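Local coordinates for oxidoreductase, NAD-binding/iron-sulfur cluster-binding protein (Nitratireductor pacificus pht-3B, PDB 6ZXU) that acts as a catabolic reductive dehalogenase that holds cobalamin and two four-iron, four-sulfur clusters, at residues A400-Y405 with I416-D421; V425-Q430 with P488-A493; R475-A480 with S516-T521. One frame throughout, in Å; residues are numbered along the deposited sequence.

Overall arrangement
All three contacts gather around one antiparallel sheet, with strand order 394-399, 422-429, 514-521, 474-477. Interaction 1 comes first in the chain and lies within the loop joining strands 394-399 and 422-429. Interactions 2 and 3 follow, and their segments alternate along the chain. Interaction 2 sets helix 486-492 against strand 422-429. Interaction 3 pairs the outermost strand 474-477 with strand 514-521. The centres of interactions 1 and 2 are about 17 Å apart, those of 1 and 3 about 13 Å, and those of 2 and 3 about 11 Å. The segments of each interaction hold at least one residue of the cobalamin pocket, so the sheet and its connections help form the cofactor site.

Interaction 1: residues A400-Y405 with I416-D421; sequences AEPWMY and IEAYHD
Tyr405 lies against the chain from Ile416 to His420, and its ring carries most of this contact. From CB the ring sets off with CG anti to the carbonyl carbon (chi1 -66°), which puts CG 4.0 Å from Ala418 CA. The ring then spreads over that residue. Ala418 CA sits over the ring centre, 3.7 Å from the centroid and almost on the ring normal, as a CH-pi contact. Along the CD1-CE1 edge, both atoms also meet Ala418 CB. Along the CD2-CE2 edge, CD2 approaches Glu417 O at 3.6 Å and the CG2 methyl of Ile416 at 4.2 Å. Further out, CE2 comes over the centre of the Tyr419 ring. This is a T-shaped pair, with the edge of Tyr405 turned to the face of Tyr419 and the planes at 75°. At the tip, OH donates a hydrogen bond to His420 O, 2.9 Å away and near the plane of the Tyr405 ring.

Both segments belong to the long connection between strands 394-399 and 422-429. Ala418 is the centre of an inverse gamma turn, and that turn offers its CA to the tyrosine face. Residues 402-404 form a short 3-10 segment that leads into Tyr405. At its start, Pro402 CB rests 4.0 Å from Ala418 CB. Where the two arms of the connection approach the strands, Ala400 N donates to Asp421 O at 3.0 Å. A water also donates to His420 O, so this carbonyl accepts from both the tyrosine hydroxyl and the water.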
loop_
_atom_site.group_PDB
_atom_site.type_symbol
_atom_site.label_atom_id
_atom_site.label_comp_id
_atom_site.label_asym_id
_atom_site.label_seq_id
_atom_site.Cartn_x
_atom_site.Cartn_y
_atom_site.Cartn_z
ATOM N N ALA A 400 -2.713 15.848 -15.752
ATOM C CA ALA A 400 -2.157 16.531 -14.575
ATOM C C ALA A 400 -2.441 18.009 -14.706
ATOM O O ALA A 400 -1.655 18.762 -15.276
ATOM C CB ALA A 400 -0.646 16.281 -14.471
ATOM N N GLU A 401 -3.564 18.439 -14.195
ATOM C CA GLU A 401 -3.968 19.801 -14.327
ATOM C C GLU A 401 -3.176 20.702 -13.417
ATOM O O GLU A 401 -2.656 20.268 -12.399
ATOM C CB GLU A 401 -5.446 19.912 -14.129
ATOM C CG GLU A 401 -6.205 18.989 -15.057
ATOM C CD GLU A 401 -7.709 19.136 -14.937
ATOM O OE1 GLU A 401 -8.181 20.296 -14.938
ATOM O OE2 GLU A 401 -8.436 18.090 -14.833
ATOM N N PRO A 402 -2.973 21.961 -13.804
ATOM C CA PRO A 402 -2.052 22.806 -13.028
ATOM C C PRO A 402 -2.458 22.973 -11.601
ATOM O O PRO A 402 -1.588 23.026 -10.705
ATOM C CB PRO A 402 -2.051 24.192 -13.791
ATOM C CG PRO A 402 -2.414 23.757 -15.184
ATOM C CD PRO A 402 -3.387 22.626 -15.073
ATOM N N TRP A 403 -3.755 22.987 -11.345
ATOM C CA TRP A 403 -4.193 23.205 -9.980
ATOM C C TRP A 403 -3.923 21.955 -9.084
ATOM O O TRP A 403 -4.217 22.033 -7.893
ATOM C CB TRP A 403 -5.700 23.580 -9.935
ATOM C CG TRP A 403 -6.578 22.664 -10.722
ATOM C CD1 TRP A 403 -6.883 22.755 -12.049
ATOM C CD2 TRP A 403 -7.247 21.513 -10.251
ATOM N NE1 TRP A 403 -7.718 21.731 -12.406
ATOM C CE2 TRP A 403 -7.920 20.954 -11.305
ATOM C CE3 TRP A 403 -7.317 20.867 -8.995
ATOM C CZ2 TRP A 403 -8.715 19.815 -11.161
ATOM C CZ3 TRP A 403 -8.096 19.780 -8.869
ATOM C CH2 TRP A 403 -8.793 19.259 -9.941
ATOM N N MET A 404 -3.494 20.833 -9.668
ATOM C CA MET A 404 -3.160 19.591 -8.899
ATOM C C MET A 404 -1.694 19.651 -8.343
ATOM O O MET A 404 -1.342 18.895 -7.454
ATOM C CB MET A 404 -3.280 18.364 -9.778
ATOM C CG MET A 404 -4.693 18.084 -10.287
ATOM S SD MET A 404 -4.652 16.665 -11.373
ATOM C CE MET A 404 -6.387 16.447 -11.738
ATOM N N TYR A 405 -0.869 20.580 -8.855
ATOM C CA TYR A 405 0.454 20.805 -8.337
ATOM C C TYR A 405 0.397 21.773 -7.189
ATOM O O TYR A 405 -0.385 22.727 -7.197
ATOM C CB TYR A 405 1.392 21.338 -9.429
ATOM C CG TYR A 405 1.700 20.403 -10.572
ATOM C CD1 TYR A 405 0.776 20.170 -11.575
ATOM C CD2 TYR A 405 2.918 19.791 -10.668
ATOM C CE1 TYR A 405 1.073 19.341 -12.641
ATOM C CE2 TYR A 405 3.240 18.970 -11.739
ATOM C CZ TYR A 405 2.350 18.757 -12.724
ATOM O OH TYR A 405 2.670 17.968 -13.773
ATOM N N ILE A 416 6.514 25.979 -7.827
ATOM C CA ILE A 416 6.490 24.724 -8.556
ATOM C C ILE A 416 5.752 24.989 -9.853
ATOM O O ILE A 416 4.711 25.596 -9.879
ATOM C CB ILE A 416 5.795 23.626 -7.709
ATOM C CG1 ILE A 416 6.706 23.245 -6.528
ATOM C CG2 ILE A 416 5.463 22.401 -8.538
ATOM C CD1 ILE A 416 6.018 22.431 -5.445
ATOM N N GLU A 417 6.295 24.490 -10.947
ATOM C CA GLU A 417 5.681 24.578 -12.244
ATOM C C GLU A 417 4.857 23.354 -12.499
ATOM O O GLU A 417 5.153 22.265 -11.982
ATOM C CB GLU A 417 6.739 24.645 -13.357
ATOM C CG GLU A 417 7.653 25.883 -13.251
ATOM C CD GLU A 417 6.893 27.205 -13.216
ATOM O OE1 GLU A 417 7.222 28.089 -12.325
ATOM O OE2 GLU A 417 5.952 27.342 -14.085
ATOM N N ALA A 418 3.833 23.497 -13.291
ATOM C CA ALA A 418 3.100 22.327 -13.795
ATOM C C ALA A 418 3.883 21.666 -14.940
ATOM O O ALA A 418 3.508 21.796 -16.104
ATOM C CB ALA A 418 1.687 22.735 -14.231
ATOM N N TYR A 419 4.912 20.903 -14.624
ATOM C CA TYR A 419 5.860 20.505 -15.620
ATOM C C TYR A 419 5.511 19.321 -16.492
ATOM O O TYR A 419 6.143 19.133 -17.520
ATOM C CB TYR A 419 7.254 20.361 -14.968
ATOM C CG TYR A 419 7.235 19.620 -13.638
ATOM C CD1 TYR A 419 7.065 18.262 -13.598
ATOM C CD2 TYR A 419 7.414 20.303 -12.456
ATOM C CE1 TYR A 419 7.038 17.563 -12.380
ATOM C CE2 TYR A 419 7.408 19.661 -11.255
ATOM C CZ TYR A 419 7.197 18.263 -11.217
ATOM O OH TYR A 419 7.264 17.596 -9.998
ATOM N N HIS A 420 4.525 18.468 -16.140
ATOM C CA HIS A 420 4.181 17.330 -16.911
ATOM C C HIS A 420 2.682 17.359 -17.254
ATOM O O HIS A 420 1.879 17.880 -16.529
ATOM C CB HIS A 420 4.442 16.024 -16.180
ATOM C CG HIS A 420 5.867 15.703 -15.985
ATOM N ND1 HIS A 420 6.348 15.140 -14.834
ATOM C CD2 HIS A 420 6.949 15.921 -16.773
ATOM C CE1 HIS A 420 7.665 15.019 -14.921
ATOM N NE2 HIS A 420 8.040 15.491 -16.092
ATOM N N ASP A 421 2.339 16.687 -18.327
ATOM C CA ASP A 421 0.978 16.654 -18.873
ATOM C C ASP A 421 0.030 15.655 -18.288
ATOM O O ASP A 421 -1.145 15.870 -18.320
ATOM C CB ASP A 421 1.098 16.350 -20.361
ATOM C CG ASP A 421 1.695 17.561 -21.197
ATOM O OD1 ASP A 421 1.600 18.710 -20.719
ATOM O OD2 ASP A 421 2.295 17.291 -22.292
HETATM O O HOH W 1 0.052 20.093 -16.606
#

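Interaction 2: residues V425-Q430 with P488-A493; sequences VMLIDQ and PAILMA
Val425 meets Ala489, Ile490 and Ala493 where strand 425-429 and helix 488-492 pass at close to a right angle (99°), their axes 8.9 Å apart at the nearest point. No hydrogen bond joins the two segments. The contact is made by apolar side chains, and every residue that touches is buried.

The two methyls of Val425 divide the work. CG1 is anti to the backbone N (chi1 -172°) and meets Ile490 CG1 at 3.8 Å. CG2 goes to the other side, towards the two alanines one helical turn apart. It lies 3.8 Å from Ala489 CB and 4.0 Å from Ala493 CB. The small alanine methyls let the valine sit close to the helix. The side chains of Val425 and Ile490 cross at about a right angle. Two residues along the strand, Leu427 extends CD2 towards the same Ile490 CG1, at a looser 4.5 Å. Ile490 CG1 therefore receives both strand residues.

Met426 and Ile428 between and beyond them turn to the other face of the sheet, where they touch helix 445-469. The strand thus has helix 445-469 on one face of the sheet and helix 486-492 on the other. On the 488-493 side the helix also borders the cofactor: Pro488, Ile490 and Leu491 touch cobalamin, so this packing forms part of the wall of the cobalamin pocket.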
loop_
_atom_site.group_PDB
_atom_site.type_symbol
_atom_site.label_atom_id
_atom_site.label_comp_id
_atom_site.label_asym_id
_atom_site.label_seq_id
_atom_site.Cartn_x
_atom_site.Cartn_y
_atom_site.Cartn_z
ATOM N N VAL A 425 -1.825 7.271 -11.761
ATOM C CA VAL A 425 -2.220 7.101 -10.388
ATOM C C VAL A 425 -2.377 5.604 -10.139
ATOM O O VAL A 425 -3.084 4.880 -10.858
ATOM C CB VAL A 425 -3.565 7.776 -10.110
ATOM C CG1 VAL A 425 -3.892 7.770 -8.630
ATOM C CG2 VAL A 425 -3.519 9.195 -10.619
ATOM N N MET A 426 -1.748 5.150 -9.062
ATOM C CA MET A 426 -1.849 3.737 -8.661
ATOM C C MET A 426 -2.238 3.625 -7.221
ATOM O O MET A 426 -1.869 4.449 -6.415
ATOM C CB MET A 426 -0.581 3.028 -8.922
ATOM C CG MET A 426 -0.356 2.958 -10.394
ATOM S SD MET A 426 1.238 2.353 -10.928
ATOM C CE MET A 426 2.274 3.703 -10.308
ATOM N N LEU A 427 -3.100 2.666 -6.932
ATOM C CA LEU A 427 -3.556 2.379 -5.573
ATOM C C LEU A 427 -2.916 1.066 -5.093
ATOM O O LEU A 427 -2.891 0.096 -5.826
ATOM C CB LEU A 427 -5.019 2.320 -5.493
ATOM C CG LEU A 427 -5.906 3.476 -5.927
ATOM C CD1 LEU A 427 -7.393 3.086 -5.605
ATOM C CD2 LEU A 427 -5.560 4.752 -5.211
ATOM N N ILE A 428 -2.442 1.086 -3.882
ATOM C CA ILE A 428 -1.908 -0.073 -3.155
ATOM C C ILE A 428 -2.847 -0.326 -1.975
ATOM O O ILE A 428 -3.045 0.567 -1.155
ATOM C CB ILE A 428 -0.481 0.185 -2.672
ATOM C CG1 ILE A 428 0.447 0.651 -3.794
ATOM C CG2 ILE A 428 0.059 -1.061 -1.995
ATOM C CD1 ILE A 428 0.623 -0.429 -4.845
ATOM N N ASP A 429 -3.376 -1.524 -1.914
ATOM C CA ASP A 429 -4.277 -1.983 -0.864
ATOM C C ASP A 429 -3.474 -2.020 0.448
ATOM O O ASP A 429 -2.401 -2.610 0.516
ATOM C CB ASP A 429 -4.874 -3.351 -1.204
ATOM C CG ASP A 429 -5.947 -3.789 -0.245
ATOM O OD1 ASP A 429 -5.997 -3.275 0.936
ATOM O OD2 ASP A 429 -6.701 -4.722 -0.621
ATOM N N GLN A 430 -3.956 -1.324 1.469
ATOM C CA GLN A 430 -3.283 -1.328 2.763
ATOM C C GLN A 430 -3.330 -2.687 3.528
ATOM O O GLN A 430 -2.469 -2.892 4.406
ATOM C CB GLN A 430 -3.789 -0.266 3.689
ATOM C CG GLN A 430 -3.252 1.113 3.331
ATOM C CD GLN A 430 -3.234 2.077 4.532
ATOM O OE1 GLN A 430 -2.879 1.714 5.640
ATOM N NE2 GLN A 430 -3.626 3.332 4.264
ATOM N N PRO A 488 -7.068 14.868 -6.068
ATOM C CA PRO A 488 -7.832 15.190 -7.293
ATOM C C PRO A 488 -7.442 14.314 -8.473
ATOM O O PRO A 488 -8.276 14.018 -9.308
ATOM C CB PRO A 488 -7.446 16.633 -7.528
ATOM C CG PRO A 488 -6.250 16.898 -6.802
ATOM C CD PRO A 488 -6.279 16.011 -5.600
ATOM N N ALA A 489 -6.191 13.831 -8.492
ATOM C CA ALA A 489 -5.792 12.838 -9.475
ATOM C C ALA A 489 -6.473 11.497 -9.293
ATOM O O ALA A 489 -6.920 10.894 -10.267
ATOM C CB ALA A 489 -4.296 12.704 -9.473
ATOM N N ILE A 490 -6.629 11.032 -8.070
ATOM C CA ILE A 490 -7.408 9.808 -7.795
ATOM C C ILE A 490 -8.850 9.999 -8.320
ATOM O O ILE A 490 -9.401 9.106 -8.955
ATOM C CB ILE A 490 -7.434 9.440 -6.304
ATOM C CG1 ILE A 490 -6.012 9.157 -5.815
ATOM C CG2 ILE A 490 -8.300 8.238 -6.052
ATOM C CD1 ILE A 490 -5.939 9.224 -4.293
ATOM N N LEU A 491 -9.425 11.183 -8.078
ATOM C CA LEU A 491 -10.806 11.458 -8.536
ATOM C C LEU A 491 -10.893 11.499 -10.068
ATOM O O LEU A 491 -11.748 10.840 -10.634
ATOM C CB LEU A 491 -11.268 12.750 -7.996
ATOM C CG LEU A 491 -12.700 13.065 -8.349
ATOM C CD1 LEU A 491 -13.702 12.222 -7.572
ATOM C CD2 LEU A 491 -12.950 14.545 -8.081
ATOM N N MET A 492 -10.036 12.267 -10.697
ATOM C CA MET A 492 -10.056 12.426 -12.186
ATOM C C MET A 492 -9.659 11.176 -12.953
ATOM O O MET A 492 -10.160 10.921 -14.026
ATOM C CB MET A 492 -9.190 13.566 -12.635
ATOM C CG MET A 492 -9.709 14.969 -12.260
ATOM S SD MET A 492 -11.477 15.166 -12.706
ATOM C CE MET A 492 -11.746 16.288 -11.329
ATOM N N ALA A 493 -8.823 10.329 -12.362
ATOM C CA ALA A 493 -8.446 9.008 -12.936
ATOM C C ALA A 493 -9.476 7.944 -12.732
ATOM O O ALA A 493 -9.301 6.846 -13.223
ATOM C CB ALA A 493 -7.092 8.575 -12.379
#

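Interaction 3: residues R475-A480 with S516-T521; sequences RSHSNA and SIVFTT
His477 and Thr520 make the one side-chain hydrogen bond across this antiparallel strand pair. NE2 and OG1 are 2.8 Å apart and the bond is nearly straight at 170°; either atom could be the donor. The two side chains cross at about a right angle. His477 CG stands anti to the carbonyl carbon (chi1 -59°), 3.8 Å from Val518 O. The ring turns its edge to the other strand, and Thr520 OG1 meets that edge. This OG1 lies between its own backbone N and carbonyl carbon (chi1 53°). Thr520 CG2 comes within 3.5 Å of His477 NE2.

Backbone bonds fix the register. Arg475 and Thr520 form a hydrogen-bonded pair, and His477 N adds a bond of 2.7 Å to Val518 O. Between them, Ser476 and Phe519 are a non-hydrogen-bonded pair, their CA atoms 3.9 Å apart. Their CB atoms meet on the sheet face away from His477 and Thr520. Phe519 CB packs against Ser476 CA while its ring leads away. Phe519 CA and Arg475 O make a bent CA-H...O contact of 3.3 Å. Past the paired region, Ile517 holds CG1 anti to its backbone N. Its CD1 reaches His477 O at 3.2 Å, a tight touch, and also meets Ser478 CA.

His477 ND1 accepts a hydrogen bond from Glu483 N, and Thr520 OG1 has a second partner in His420 ND1. An alanine in place of His477 would probably leave Thr520 OG1 with His420 but without its partner on this strand, and Glu483 N without its acceptor. The imidazole and hydroxyl thus form a buried polar chain from Glu483 through His477 and Thr520 to His420, tying the edge strand to the loop of residues 416-421.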
loop_
_atom_site.group_PDB
_atom_site.type_symbol
_atom_site.label_atom_id
_atom_site.label_comp_id
_atom_site.label_asym_id
_atom_site.label_seq_id
_atom_site.Cartn_x
_atom_site.Cartn_y
_atom_site.Cartn_z
ATOM N N ARG A 475 8.389 11.937 -13.302
ATOM C CA ARG A 475 8.802 12.056 -11.924
ATOM C C ARG A 475 7.764 11.408 -11.027
ATOM O O ARG A 475 6.560 11.641 -11.202
ATOM C CB ARG A 475 8.949 13.508 -11.562
ATOM C CG ARG A 475 9.431 13.658 -10.161
ATOM C CD ARG A 475 9.961 14.976 -9.819
ATOM N NE ARG A 475 10.262 15.031 -8.382
ATOM C CZ ARG A 475 11.446 14.805 -7.789
ATOM N NH1 ARG A 475 12.526 14.478 -8.496
ATOM N NH2 ARG A 475 11.558 14.932 -6.494
ATOM N N SER A 476 8.193 10.569 -10.074
ATOM C CA SER A 476 7.213 10.015 -9.105
ATOM C C SER A 476 7.041 10.960 -7.918
ATOM O O SER A 476 7.841 11.838 -7.657
ATOM C CB SER A 476 7.621 8.614 -8.633
ATOM O OG SER A 476 8.725 8.675 -7.834
ATOM N N HIS A 477 5.915 10.800 -7.252
ATOM C CA HIS A 477 5.482 11.646 -6.170
ATOM C C HIS A 477 5.056 10.802 -4.982
ATOM O O HIS A 477 3.965 10.243 -4.956
ATOM C CB HIS A 477 4.324 12.499 -6.705
ATOM C CG HIS A 477 4.701 13.338 -7.882
ATOM N ND1 HIS A 477 5.315 14.550 -7.784
ATOM C CD2 HIS A 477 4.509 13.126 -9.193
ATOM C CE1 HIS A 477 5.478 15.059 -8.984
ATOM N NE2 HIS A 477 4.984 14.219 -9.848
ATOM N N SER A 478 5.955 10.681 -4.020
ATOM C CA SER A 478 5.868 9.767 -2.893
ATOM C C SER A 478 5.459 10.453 -1.610
ATOM O O SER A 478 5.318 11.660 -1.543
ATOM C CB SER A 478 7.224 9.061 -2.718
ATOM O OG SER A 478 8.176 10.019 -2.259
ATOM N N ASN A 479 5.268 9.669 -0.556
ATOM C CA ASN A 479 4.976 10.236 0.755
ATOM C C ASN A 479 6.149 11.143 1.199
ATOM O O ASN A 479 5.944 12.117 1.872
ATOM C CB ASN A 479 4.766 9.130 1.818
ATOM C CG ASN A 479 6.069 8.340 2.147
ATOM O OD1 ASN A 479 6.719 7.660 1.245
ATOM N ND2 ASN A 479 6.443 8.361 3.434
ATOM N N ALA A 480 7.367 10.749 0.830
ATOM C CA ALA A 480 8.584 11.458 1.226
ATOM C C ALA A 480 8.805 12.724 0.419
ATOM O O ALA A 480 9.406 13.674 0.916
ATOM C CB ALA A 480 9.777 10.561 1.140
ATOM N N SER A 516 -2.252 5.817 -2.341
ATOM C CA SER A 516 -1.989 6.114 -3.725
ATOM C C SER A 516 -0.515 6.462 -3.841
ATOM O O SER A 516 0.118 6.945 -2.933
ATOM C CB SER A 516 -2.834 7.291 -4.212
ATOM O OG SER A 516 -2.609 8.415 -3.400
ATOM N N ILE A 517 -0.003 6.212 -5.032
ATOM C CA ILE A 517 1.233 6.810 -5.536
ATOM C C ILE A 517 0.873 7.410 -6.903
ATOM O O ILE A 517 0.040 6.888 -7.639
ATOM C CB ILE A 517 2.351 5.728 -5.611
ATOM C CG1 ILE A 517 3.721 6.302 -5.993
ATOM C CG2 ILE A 517 1.977 4.620 -6.600
ATOM C CD1 ILE A 517 4.403 7.064 -4.959
ATOM N N VAL A 518 1.483 8.518 -7.212
ATOM C CA VAL A 518 1.345 9.208 -8.487
ATOM C C VAL A 518 2.718 9.403 -9.110
ATOM O O VAL A 518 3.698 9.678 -8.428
ATOM C CB VAL A 518 0.671 10.574 -8.333
ATOM C CG1 VAL A 518 0.547 11.249 -9.660
ATOM C CG2 VAL A 518 -0.678 10.453 -7.716
ATOM N N PHE A 519 2.839 9.110 -10.412
ATOM C CA PHE A 519 3.932 9.689 -11.159
ATOM C C PHE A 519 3.389 10.456 -12.314
ATOM O O PHE A 519 2.435 10.033 -12.958
ATOM C CB PHE A 519 5.039 8.714 -11.615
ATOM C CG PHE A 519 4.672 7.842 -12.734
ATOM C CD1 PHE A 519 4.113 6.574 -12.493
ATOM C CD2 PHE A 519 5.017 8.185 -14.041
ATOM C CE1 PHE A 519 3.812 5.731 -13.533
ATOM C CE2 PHE A 519 4.683 7.334 -15.090
ATOM C CZ PHE A 519 4.081 6.128 -14.835
ATOM N N THR A 520 3.989 11.624 -12.525
ATOM C CA THR A 520 3.628 12.471 -13.664
ATOM C C THR A 520 4.561 12.183 -14.832
ATOM O O THR A 520 5.691 11.748 -14.632
ATOM C CB THR A 520 3.632 13.927 -13.283
ATOM O OG1 THR A 520 4.874 14.296 -12.679
ATOM C CG2 THR A 520 2.471 14.193 -12.258
ATOM N N THR A 521 4.073 12.418 -16.033
ATOM C CA THR A 521 4.832 12.166 -17.224
ATOM C C THR A 521 4.318 12.965 -18.399
ATOM O O THR A 521 3.186 13.387 -18.431
ATOM C CB THR A 521 4.864 10.661 -17.548
ATOM O OG1 THR A 521 5.765 10.375 -18.640
ATOM C CG2 THR A 521 3.514 10.051 -17.816
#